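Long-range contacts in transketolase (Campylobacter jejuni, PDB 3M6L), which binds thiamine diphosphate, a calcium ion and ribose-5-phosphate as a two-subunit member of the thiamine diphosphate-dependent enzymes: residues Leu341-Ser346 with Val499-Lys504; Pro334-Lys339 with Asn347-Asn352; Ser29-Ala34 with Lys257-Pro262. All coordinates share one frame; numbering follows the deposited sequence.

Contact 1. Residues Leu341-Ser346 with Val499-Lys504; sequences LATRDS and VLSRQK. With R5P (ribose-5-phosphate), chain F.
Thr-343 and Ser-501 face each other with their hydroxyls exchanged: each takes the backbone N-H of the other residue. Thr-343 N reaches Ser-501 OG at 3.0 Å, and Ser-501 N reaches Thr-343 OG1 at 2.8 Å, nearly straight. With chi1 at 52° for Thr-343 and 71° for Ser-501, both oxygens sit between their own backbone N and carbonyl carbon, where the opposing N-H can find them. The serine hydroxyl then donates to Gln-503 O at 2.7 Å, while OG1 donates to a water that passes on to Val-499 O. Arg-344 N extends the pairing to Ser-501 O, and the methyl of Ala-342 lies against the carbonyl oxygens of Arg-502 and Gln-503. In the pyrimidine-binding domain this joins the first turn of helix 343-357, with Ala-342 as N-cap, to the loop leaving strand 496-499 of the parallel sheet. Two extended arginines leave the contact side by side. Arg-502 CG lies over one face of the Arg-344 guanidinium, towards its rim, and the guanidinium planes are 35° apart. Both grip the phosphate of ribose-5-phosphate by their edges: Arg-344 NH1, which also bonds Ser-371 O, donates to O1P at 3.1 Å, while Arg-502 sends NE to O2P at 2.6 Å and NH1 to O3P at 2.8 Å.

Contact 2. Residues Pro334-Lys339 with Asn347-Asn352; sequences PDFKGK and NGEILN
The Phe-336 ring meets helix 343-357 with its edge: near the ring plane, CZ touches Glu-349 CB at 3.9 Å and CE2 touches Ile-350 CG1 at 4.0 Å. One face of the same ring is taken by its neighbour in sequence but one, Pro-334, whose CB stands 3.6 Å above the ring plane and is displaced towards the rim. The arrangement is a loop folded back on a helix: residues 334-339 belong to the connection that leads from helix 317-324 into helix 343-357, and Pro-334 and Phe-336 of it lie against the helix the chain then enters. Of the Glu-349 side chain, CB does the touching. The chain bends at chi2, and its carboxylate plane stands at 53° to the phenyl ring. Ile-350 offers the CG1 branch, which chi1 of -68° sets beside the backbone N; there it meets both the phenyl edge and, at 4.2 Å, Pro-334 CD, the proline and isoleucine side chains crossing at about a right angle. No hydrogen bond joins the two segments, so the contact is apolar, and Ile-350 also packs on Val-483 and Trp-486 of helix 479-491. Some polar groups are served within their own segment. Asp-335 OD1 accepts from Lys-337 N in an Asx turn, and a type II beta turn from Phe-336 to Lys-339 follows, closed by Lys-339 N to Phe-336 O at 3.0 Å. On the helix, Asn-352 ND2, which also bonds Glu-375 O, shares Gly-348 O with Asn-352 N. The two donors come from opposite faces of that carbonyl plane, Asn-352 N at 3.0 Å and Asn-352 ND2 at 2.9 Å, the latter almost straight at 177°.

Contact 3. Residues Ser29-Ala34 with Lys257-Pro262; sequences SGHPGA and KSHGAP. With TPP (thiamine diphosphate), chain C; R5P (ribose-5-phosphate), chain B.
Two loops of the thiamine diphosphate-binding domain, the one entering helix 33-48 and the one ahead of helix 265-275, supply part of the ligand pocket, including His-31 and His-259. Their side chains run side by side in the same direction, and the edge of the His-31 ring is turned to the face of His-259, offset, with the planes at 77° and the centroids 5.1 Å apart. Closest between the rings are His-31 CD2 and His-259 NE2, at 3.5 Å. Chi1 of 164° swings the His-259 ring anti to its backbone N and over to the ligands, where both ring nitrogens are used: ND1 gives a very short 2.5 Å bond to O3B of the diphosphate, while NE2 is hydrogen-bonded to O2 of ribose-5-phosphate at 3.0 Å. His-31 NE2 holds the same sugar more loosely, through a weak bond to O3 at 3.1 Å. Asp-452 of the second subunit packs on His-31 and also binds the sugar, which places the pocket at the dimer interface. Elsewhere in the contact, Pro-32 CG lies 3.1 Å from Ala-261 O, and Gly-33 N makes a weak bond to Ser-258 O. One water links Gly-30 N to Gly-260 O; another accepts from Ala-34 N and donates to His-259 O at 2.7 Å.

Contacts 1 and 2 are neighbours, their centres 10 Å apart, and share helix 343-357: contact 1 ties down its first turn, contact 2 rests a loop on the next turns, and Leu-341 CD2 meets Phe-336 CD1 between them. Contact 3 lies on the far side of the chain's centre, about 34 Å from contact 1 by nearest atoms, in the other cofactor-binding domain. It is buried, whereas the other two are partly buried. Chemistry follows place: contact 2 is apolar and reaches no ligand, contact 1 is joined by direct hydrogen bonds, and contact 3 mainly by a ring pair, waters and shared ligands. Each ribose-5-phosphate is held by the contact 1 arginines of one subunit and the contact 3 histidines of the other.

Contact 1. Residues Leu341-Ser346 with Val499-Lys504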
loop_
_atom_site.group_PDB
_atom_site.type_symbol
_atom_site.label_atom_id
_atom_site.label_comp_id
_atom_site.label_asym_id
_atom_site.label_seq_id
_atom_site.Cartn_x
_atom_site.Cartn_y
_atom_site.Cartn_z
ATOM N N LEU A 341 -14.158 -5.137 27.818
ATOM C CA LEU A 341 -14.092 -5.910 26.643
ATOM C C LEU A 341 -12.937 -5.419 25.768
ATOM O O LEU A 341 -12.550 -4.322 25.927
ATOM C CB LEU A 341 -15.333 -5.844 25.807
ATOM C CG LEU A 341 -16.002 -4.506 25.713
ATOM C CD1 LEU A 341 -15.346 -3.497 24.636
ATOM C CD2 LEU A 341 -17.546 -4.925 25.447
ATOM N N ALA A 342 -12.435 -6.291 24.947
ATOM C CA ALA A 342 -11.530 -5.816 23.827
ATOM C C ALA A 342 -12.467 -5.081 22.870
ATOM O O ALA A 342 -13.555 -5.544 22.533
ATOM C CB ALA A 342 -10.818 -6.954 23.114
ATOM N N THR A 343 -11.993 -3.992 22.248
ATOM C CA THR A 343 -12.894 -3.272 21.383
ATOM C C THR A 343 -13.063 -3.967 20.017
ATOM O O THR A 343 -14.031 -3.651 19.281
ATOM C CB THR A 343 -12.500 -1.791 21.213
ATOM O OG1 THR A 343 -11.116 -1.747 20.817
ATOM C CG2 THR A 343 -12.775 -0.960 22.467
ATOM N N ARG A 344 -12.267 -4.966 19.724
ATOM C CA ARG A 344 -12.580 -5.767 18.561
ATOM C C ARG A 344 -13.862 -6.550 18.802
ATOM O O ARG A 344 -14.556 -6.834 17.918
ATOM C CB ARG A 344 -11.462 -6.750 18.157
ATOM C CG ARG A 344 -11.014 -7.757 19.189
ATOM C CD ARG A 344 -10.107 -8.814 18.600
ATOM N NE ARG A 344 -9.519 -9.664 19.620
ATOM C CZ ARG A 344 -8.886 -10.783 19.410
ATOM N NH1 ARG A 344 -8.786 -11.288 18.216
ATOM N NH2 ARG A 344 -8.394 -11.424 20.453
ATOM N N ASP A 345 -14.077 -6.929 20.048
ATOM C CA ASP A 345 -15.281 -7.703 20.411
ATOM C C ASP A 345 -16.540 -6.842 20.547
ATOM O O ASP A 345 -17.627 -7.202 20.003
ATOM C CB ASP A 345 -15.074 -8.442 21.749
ATOM C CG ASP A 345 -14.049 -9.570 21.667
ATOM O OD1 ASP A 345 -13.908 -10.246 20.635
ATOM O OD2 ASP A 345 -13.323 -9.790 22.666
ATOM N N SER A 346 -16.457 -5.677 21.198
ATOM C CA SER A 346 -17.562 -4.744 21.158
ATOM C C SER A 346 -17.925 -4.434 19.706
ATOM O O SER A 346 -19.087 -4.343 19.289
ATOM C CB SER A 346 -17.392 -3.532 21.961
ATOM O OG SER A 346 -16.179 -2.803 21.517
ATOM N N VAL A 499 -10.339 1.821 14.884
ATOM C CA VAL A 499 -9.062 1.332 15.340
ATOM C C VAL A 499 -9.249 0.684 16.664
ATOM O O VAL A 499 -9.590 1.363 17.650
ATOM C CB VAL A 499 -7.998 2.438 15.455
ATOM C CG1 VAL A 499 -6.660 1.932 16.057
ATOM C CG2 VAL A 499 -7.876 3.013 14.047
ATOM N N LEU A 500 -9.104 -0.660 16.701
ATOM C CA LEU A 500 -9.679 -1.498 17.814
ATOM C C LEU A 500 -8.584 -2.384 18.409
ATOM O O LEU A 500 -7.688 -2.864 17.704
ATOM C CB LEU A 500 -10.805 -2.382 17.233
ATOM C CG LEU A 500 -11.870 -1.620 16.519
ATOM C CD1 LEU A 500 -12.733 -2.438 15.499
ATOM C CD2 LEU A 500 -12.712 -0.781 17.427
ATOM N N SER A 501 -8.745 -2.763 19.692
ATOM C CA SER A 501 -7.762 -3.540 20.385
ATOM C C SER A 501 -7.934 -5.034 20.240
ATOM O O SER A 501 -9.122 -5.521 20.101
ATOM C CB SER A 501 -7.756 -3.210 21.878
ATOM O OG SER A 501 -8.964 -3.738 22.468
ATOM N N ARG A 502 -6.823 -5.744 20.339
ATOM C CA ARG A 502 -6.812 -7.206 20.526
ATOM C C ARG A 502 -7.204 -7.532 21.944
ATOM O O ARG A 502 -7.913 -8.474 22.205
ATOM C CB ARG A 502 -5.415 -7.757 20.242
ATOM C CG ARG A 502 -5.294 -9.262 20.269
ATOM C CD ARG A 502 -3.853 -9.791 19.969
ATOM N NE ARG A 502 -3.826 -11.248 19.889
ATOM C CZ ARG A 502 -3.286 -12.056 20.800
ATOM N NH1 ARG A 502 -3.338 -13.382 20.602
ATOM N NH2 ARG A 502 -2.666 -11.565 21.897
ATOM N N GLN A 503 -6.634 -6.782 22.882
ATOM C CA GLN A 503 -6.674 -7.069 24.279
ATOM C C GLN A 503 -7.831 -6.403 25.004
ATOM O O GLN A 503 -8.338 -5.354 24.588
ATOM C CB GLN A 503 -5.303 -6.687 24.946
ATOM C CG GLN A 503 -5.124 -5.253 25.311
ATOM C CD GLN A 503 -4.665 -4.386 24.083
ATOM O OE1 GLN A 503 -4.625 -4.876 22.936
ATOM N NE2 GLN A 503 -4.204 -3.166 24.379
ATOM N N LYS A 504 -8.264 -6.979 26.163
ATOM C CA LYS A 504 -9.310 -6.406 26.926
ATOM C C LYS A 504 -8.987 -5.042 27.493
ATOM O O LYS A 504 -7.870 -4.874 28.035
ATOM C CB LYS A 504 -9.710 -7.357 28.099
ATOM C CG LYS A 504 -10.950 -7.037 28.839
ATOM C CD LYS A 504 -11.336 -8.214 29.791
ATOM C CE LYS A 504 -11.910 -9.440 28.990
ATOM N NZ LYS A 504 -12.617 -10.506 29.847
HETATM C C1 R5P F . -0.427 -13.235 11.376
HETATM O O1 R5P F . 0.792 -13.727 10.725
HETATM C C2 R5P F . -1.032 -14.284 12.321
HETATM O O2 R5P F . -1.821 -15.290 11.655
HETATM C C3 R5P F . -1.743 -13.795 13.613
HETATM O O3 R5P F . -0.765 -14.305 14.511
HETATM C C4 R5P F . -3.027 -14.447 14.222
HETATM O O4 R5P F . -3.941 -14.802 13.165
HETATM C C5 R5P F . -3.686 -13.636 15.404
HETATM O O5 R5P F . -4.487 -14.402 16.391
HETATM P P R5P F . -5.425 -13.660 17.532
HETATM O O1P R5P F . -6.983 -13.554 17.070
HETATM O O2P R5P F . -4.695 -12.216 17.650
HETATM O O3P R5P F . -5.380 -14.240 18.911
HETATM O O HOH W 1 -9.792 0.745 20.433
#

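Contact 2. Residues Pro334-Lys339 with Asn347-Asn352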
loop_
_atom_site.group_PDB
_atom_site.type_symbol
_atom_site.label_atom_id
_atom_site.label_comp_id
_atom_site.label_asym_id
_atom_site.label_seq_id
_atom_site.Cartn_x
_atom_site.Cartn_y
_atom_site.Cartn_z
ATOM N N PRO A 334 -26.023 -2.316 21.227
ATOM C CA PRO A 334 -25.718 -2.899 22.535
ATOM C C PRO A 334 -25.290 -1.951 23.585
ATOM O O PRO A 334 -24.772 -0.869 23.287
ATOM C CB PRO A 334 -24.704 -3.961 22.282
ATOM C CG PRO A 334 -24.500 -3.914 20.736
ATOM C CD PRO A 334 -24.973 -2.710 20.242
ATOM N N ASP A 335 -25.753 -2.219 24.809
ATOM C CA ASP A 335 -25.413 -1.401 25.943
ATOM C C ASP A 335 -24.227 -2.027 26.614
ATOM O O ASP A 335 -24.283 -3.054 27.316
ATOM C CB ASP A 335 -26.584 -1.255 26.958
ATOM C CG ASP A 335 -26.210 -0.409 28.115
ATOM O OD1 ASP A 335 -25.099 0.223 28.166
ATOM O OD2 ASP A 335 -27.098 -0.353 29.017
ATOM N N PHE A 336 -23.024 -1.395 26.448
ATOM C CA PHE A 336 -21.814 -1.902 27.015
ATOM C C PHE A 336 -21.317 -1.244 28.285
ATOM O O PHE A 336 -20.133 -1.465 28.719
ATOM C CB PHE A 336 -20.669 -1.758 25.899
ATOM C CG PHE A 336 -20.889 -2.617 24.726
ATOM C CD1 PHE A 336 -20.822 -3.934 24.771
ATOM C CD2 PHE A 336 -20.999 -2.013 23.448
ATOM C CE1 PHE A 336 -20.981 -4.695 23.630
ATOM C CE2 PHE A 336 -21.121 -2.701 22.346
ATOM C CZ PHE A 336 -21.100 -4.044 22.394
ATOM N N LYS A 337 -22.179 -0.437 28.893
ATOM C CA LYS A 337 -21.799 0.254 30.083
ATOM C C LYS A 337 -21.323 -0.723 31.138
ATOM O O LYS A 337 -21.992 -1.754 31.456
ATOM C CB LYS A 337 -22.933 1.113 30.608
ATOM C CG LYS A 337 -22.647 1.927 31.763
ATOM C CD LYS A 337 -23.860 2.704 32.236
ATOM C CE LYS A 337 -23.540 3.491 33.537
ATOM N NZ LYS A 337 -24.662 4.473 33.887
ATOM N N GLY A 338 -20.150 -0.434 31.673
ATOM C CA GLY A 338 -19.517 -1.237 32.724
ATOM C C GLY A 338 -18.910 -2.560 32.353
ATOM O O GLY A 338 -18.470 -3.321 33.214
ATOM N N LYS A 339 -18.932 -2.912 31.069
ATOM C CA LYS A 339 -18.428 -4.169 30.615
ATOM C C LYS A 339 -16.993 -3.993 30.060
ATOM O O LYS A 339 -16.787 -3.196 29.142
ATOM C CB LYS A 339 -19.346 -4.761 29.528
ATOM C CG LYS A 339 -20.738 -5.113 30.088
ATOM C CD LYS A 339 -21.568 -5.999 29.069
ATOM C CE LYS A 339 -22.794 -6.724 29.747
ATOM N NZ LYS A 339 -23.672 -5.765 30.485
ATOM N N ASN A 347 -16.885 -4.217 18.879
ATOM C CA ASN A 347 -17.157 -3.846 17.544
ATOM C C ASN A 347 -17.895 -4.932 16.735
ATOM O O ASN A 347 -18.795 -4.629 15.953
ATOM C CB ASN A 347 -15.858 -3.412 16.809
ATOM C CG ASN A 347 -16.156 -2.759 15.460
ATOM O OD1 ASN A 347 -15.932 -3.441 14.381
ATOM N ND2 ASN A 347 -16.639 -1.589 15.450
ATOM N N GLY A 348 -17.497 -6.185 16.920
ATOM C CA GLY A 348 -18.099 -7.273 16.189
ATOM C C GLY A 348 -19.593 -7.378 16.587
ATOM O O GLY A 348 -20.517 -7.615 15.728
ATOM N N GLU A 349 -19.854 -7.191 17.877
ATOM C CA GLU A 349 -21.269 -7.154 18.341
ATOM C C GLU A 349 -22.076 -6.053 17.680
ATOM O O GLU A 349 -23.150 -6.310 17.151
ATOM C CB GLU A 349 -21.336 -6.989 19.814
ATOM C CG GLU A 349 -20.796 -8.168 20.530
ATOM C CD GLU A 349 -21.915 -8.979 21.099
ATOM O OE1 GLU A 349 -22.401 -8.610 22.201
ATOM O OE2 GLU A 349 -22.315 -9.966 20.408
ATOM N N ILE A 350 -21.435 -4.866 17.440
ATOM C CA ILE A 350 -22.085 -3.769 16.749
ATOM C C ILE A 350 -22.294 -4.086 15.282
ATOM O O ILE A 350 -23.392 -3.796 14.735
ATOM C CB ILE A 350 -21.299 -2.481 16.916
ATOM C CG1 ILE A 350 -21.333 -1.992 18.366
ATOM C CG2 ILE A 350 -21.906 -1.387 16.113
ATOM C CD1 ILE A 350 -20.133 -0.913 18.665
ATOM N N LEU A 351 -21.305 -4.669 14.576
ATOM C CA LEU A 351 -21.436 -5.072 13.191
ATOM C C LEU A 351 -22.672 -6.009 13.008
ATOM O O LEU A 351 -23.394 -5.927 11.998
ATOM C CB LEU A 351 -20.182 -5.767 12.667
ATOM C CG LEU A 351 -18.935 -4.823 12.538
ATOM C CD1 LEU A 351 -17.807 -5.690 12.021
ATOM C CD2 LEU A 351 -19.236 -3.815 11.528
ATOM N N ASN A 352 -22.792 -6.910 13.950
ATOM C CA ASN A 352 -24.019 -7.853 13.972
ATOM C C ASN A 352 -25.346 -7.131 14.103
ATOM O O ASN A 352 -26.242 -7.387 13.274
ATOM C CB ASN A 352 -23.863 -8.992 14.900
ATOM C CG ASN A 352 -22.987 -10.105 14.319
ATOM O OD1 ASN A 352 -23.482 -11.094 13.738
ATOM N ND2 ASN A 352 -21.650 -9.897 14.377
#

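Contact 3. Residues Ser29-Ala34 with Lys257-Pro262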
loop_
_atom_site.group_PDB
_atom_site.type_symbol
_atom_site.label_atom_id
_atom_site.label_comp_id
_atom_site.label_asym_id
_atom_site.label_seq_id
_atom_site.Cartn_x
_atom_site.Cartn_y
_atom_site.Cartn_z
ATOM N N SER A 29 -1.723 20.326 -21.640
ATOM C CA SER A 29 -1.540 19.369 -20.548
ATOM C C SER A 29 -2.491 18.185 -20.802
ATOM O O SER A 29 -3.622 18.371 -21.236
ATOM C CB SER A 29 -1.852 20.007 -19.150
ATOM O OG SER A 29 -1.683 19.085 -18.105
ATOM N N GLY A 30 -2.010 16.970 -20.538
ATOM C CA GLY A 30 -2.884 15.806 -20.568
ATOM C C GLY A 30 -2.442 14.721 -21.515
ATOM O O GLY A 30 -1.290 14.732 -21.953
ATOM N N HIS A 31 -3.310 13.802 -21.809
ATOM C CA HIS A 31 -2.931 12.497 -22.349
ATOM C C HIS A 31 -3.756 12.270 -23.559
ATOM O O HIS A 31 -4.915 11.891 -23.483
ATOM C CB HIS A 31 -3.190 11.405 -21.316
ATOM C CG HIS A 31 -2.447 11.617 -20.037
ATOM N ND1 HIS A 31 -2.870 12.509 -19.060
ATOM C CD2 HIS A 31 -1.342 10.990 -19.537
ATOM C CE1 HIS A 31 -2.014 12.454 -18.043
ATOM N NE2 HIS A 31 -1.097 11.531 -18.307
ATOM N N PRO A 32 -3.126 12.442 -24.762
ATOM C CA PRO A 32 -3.833 12.202 -26.026
ATOM C C PRO A 32 -3.714 10.794 -26.624
ATOM O O PRO A 32 -4.579 10.341 -27.405
ATOM C CB PRO A 32 -3.101 13.181 -27.012
ATOM C CG PRO A 32 -1.743 13.207 -26.512
ATOM C CD PRO A 32 -1.820 13.100 -24.975
ATOM N N GLY A 33 -2.674 10.077 -26.225
ATOM C CA GLY A 33 -2.422 8.738 -26.834
ATOM C C GLY A 33 -3.484 7.697 -26.616
ATOM O O GLY A 33 -3.974 7.056 -27.541
ATOM N N ALA A 34 -3.916 7.553 -25.366
ATOM C CA ALA A 34 -4.944 6.580 -25.033
ATOM C C ALA A 34 -6.285 6.951 -25.635
ATOM O O ALA A 34 -6.994 6.090 -26.193
ATOM C CB ALA A 34 -5.077 6.363 -23.524
ATOM N N LYS A 257 6.002 9.062 -26.729
ATOM C CA LYS A 257 5.884 10.503 -26.541
ATOM C C LYS A 257 4.442 10.996 -26.569
ATOM O O LYS A 257 4.182 12.091 -26.043
ATOM C CB LYS A 257 6.690 11.301 -27.606
ATOM C CG LYS A 257 8.170 10.976 -27.611
ATOM C CD LYS A 257 8.932 11.778 -28.717
ATOM C CE LYS A 257 10.365 11.185 -28.932
ATOM N NZ LYS A 257 11.366 12.316 -28.923
ATOM N N SER A 258 3.529 10.224 -27.168
ATOM C CA SER A 258 2.065 10.565 -27.221
ATOM C C SER A 258 1.335 10.223 -25.904
ATOM O O SER A 258 0.171 10.569 -25.732
ATOM C CB SER A 258 1.356 9.810 -28.353
ATOM O OG SER A 258 1.247 8.437 -27.997
ATOM N N HIS A 259 1.975 9.486 -24.987
ATOM C CA HIS A 259 1.267 9.065 -23.768
ATOM C C HIS A 259 0.708 10.246 -22.992
ATOM O O HIS A 259 -0.463 10.211 -22.553
ATOM C CB HIS A 259 2.181 8.201 -22.857
ATOM C CG HIS A 259 1.653 8.083 -21.474
ATOM N ND1 HIS A 259 0.623 7.247 -21.179
ATOM C CD2 HIS A 259 1.867 8.823 -20.354
ATOM C CE1 HIS A 259 0.252 7.406 -19.909
ATOM N NE2 HIS A 259 0.985 8.374 -19.387
ATOM N N GLY A 260 1.538 11.240 -22.757
ATOM C CA GLY A 260 1.253 12.211 -21.710
ATOM C C GLY A 260 1.706 13.636 -21.998
ATOM O O GLY A 260 1.953 14.427 -21.079
ATOM N N ALA A 261 1.764 13.985 -23.273
ATOM C CA ALA A 261 2.020 15.375 -23.683
ATOM C C ALA A 261 1.166 15.686 -24.851
ATOM O O ALA A 261 0.778 14.773 -25.553
ATOM C CB ALA A 261 3.450 15.567 -24.028
ATOM N N PRO A 262 0.886 16.960 -25.085
ATOM C CA PRO A 262 -0.003 17.365 -26.192
ATOM C C PRO A 262 0.642 16.930 -27.522
ATOM O O PRO A 262 1.881 16.827 -27.592
ATOM C CB PRO A 262 -0.011 18.879 -26.095
ATOM C CG PRO A 262 0.294 19.190 -24.663
ATOM C CD PRO A 262 1.207 18.087 -24.165
HETATM N "N1'" TPP C . 1.476 4.136 -10.590
HETATM C "C2'" TPP C . 0.165 4.183 -10.365
HETATM C CM2 TPP C . -0.378 3.282 -9.273
HETATM N "N3'" TPP C . -0.747 4.964 -10.986
HETATM C "C4'" TPP C . -0.323 5.852 -11.891
HETATM N "N4'" TPP C . -1.226 6.635 -12.436
HETATM C "C5'" TPP C . 1.135 5.850 -12.253
HETATM C "C6'" TPP C . 1.970 4.978 -11.556
HETATM C "C7'" TPP C . 1.697 6.809 -13.371
HETATM N N3 TPP C . 1.219 6.318 -14.766
HETATM C C2 TPP C . 0.134 6.712 -15.540
HETATM S S1 TPP C . -0.255 5.837 -17.032
HETATM C C5 TPP C . 1.207 4.916 -16.726
HETATM C C4 TPP C . 1.818 5.308 -15.444
HETATM C CM4 TPP C . 3.000 4.552 -14.981
HETATM C C6 TPP C . 1.760 3.823 -17.608
HETATM C C7 TPP C . 1.347 3.797 -19.071
HETATM O O7 TPP C . 0.216 3.041 -18.912
HETATM P PA TPP C . -0.756 2.426 -19.924
HETATM O O1A TPP C . -1.734 1.788 -19.036
HETATM O O2A TPP C . 0.073 1.502 -20.786
HETATM O O3A TPP C . -1.261 3.669 -20.730
HETATM P PB TPP C . -1.183 4.222 -22.241
HETATM O O1B TPP C . -2.485 4.883 -22.447
HETATM O O2B TPP C . -0.835 3.115 -23.195
HETATM O O3B TPP C . -0.011 5.142 -22.334
HETATM C C1 R5P B . 0.003 9.784 -14.458
HETATM O O1 R5P B . -1.340 9.258 -14.718
HETATM C C2 R5P B . 0.571 10.526 -15.678
HETATM O O2 R5P B . 1.130 9.658 -16.684
HETATM C C3 R5P B . 1.492 11.754 -15.436
HETATM O O3 R5P B . 0.570 12.717 -15.929
HETATM C C4 R5P B . 2.740 12.112 -16.307
HETATM O O4 R5P B . 3.463 10.910 -16.641
HETATM C C5 R5P B . 3.641 13.272 -15.729
HETATM O O5 R5P B . 4.444 14.056 -16.700
HETATM P P R5P B . 5.605 15.131 -16.219
HETATM O O1P R5P B . 7.096 14.475 -16.247
HETATM O O2P R5P B . 5.098 15.494 -14.722
HETATM O O3P R5P B . 5.649 16.435 -16.950
HETATM O O HOH W 2 0.836 16.361 -19.674
HETATM O O HOH W 3 -2.125 8.103 -23.123
#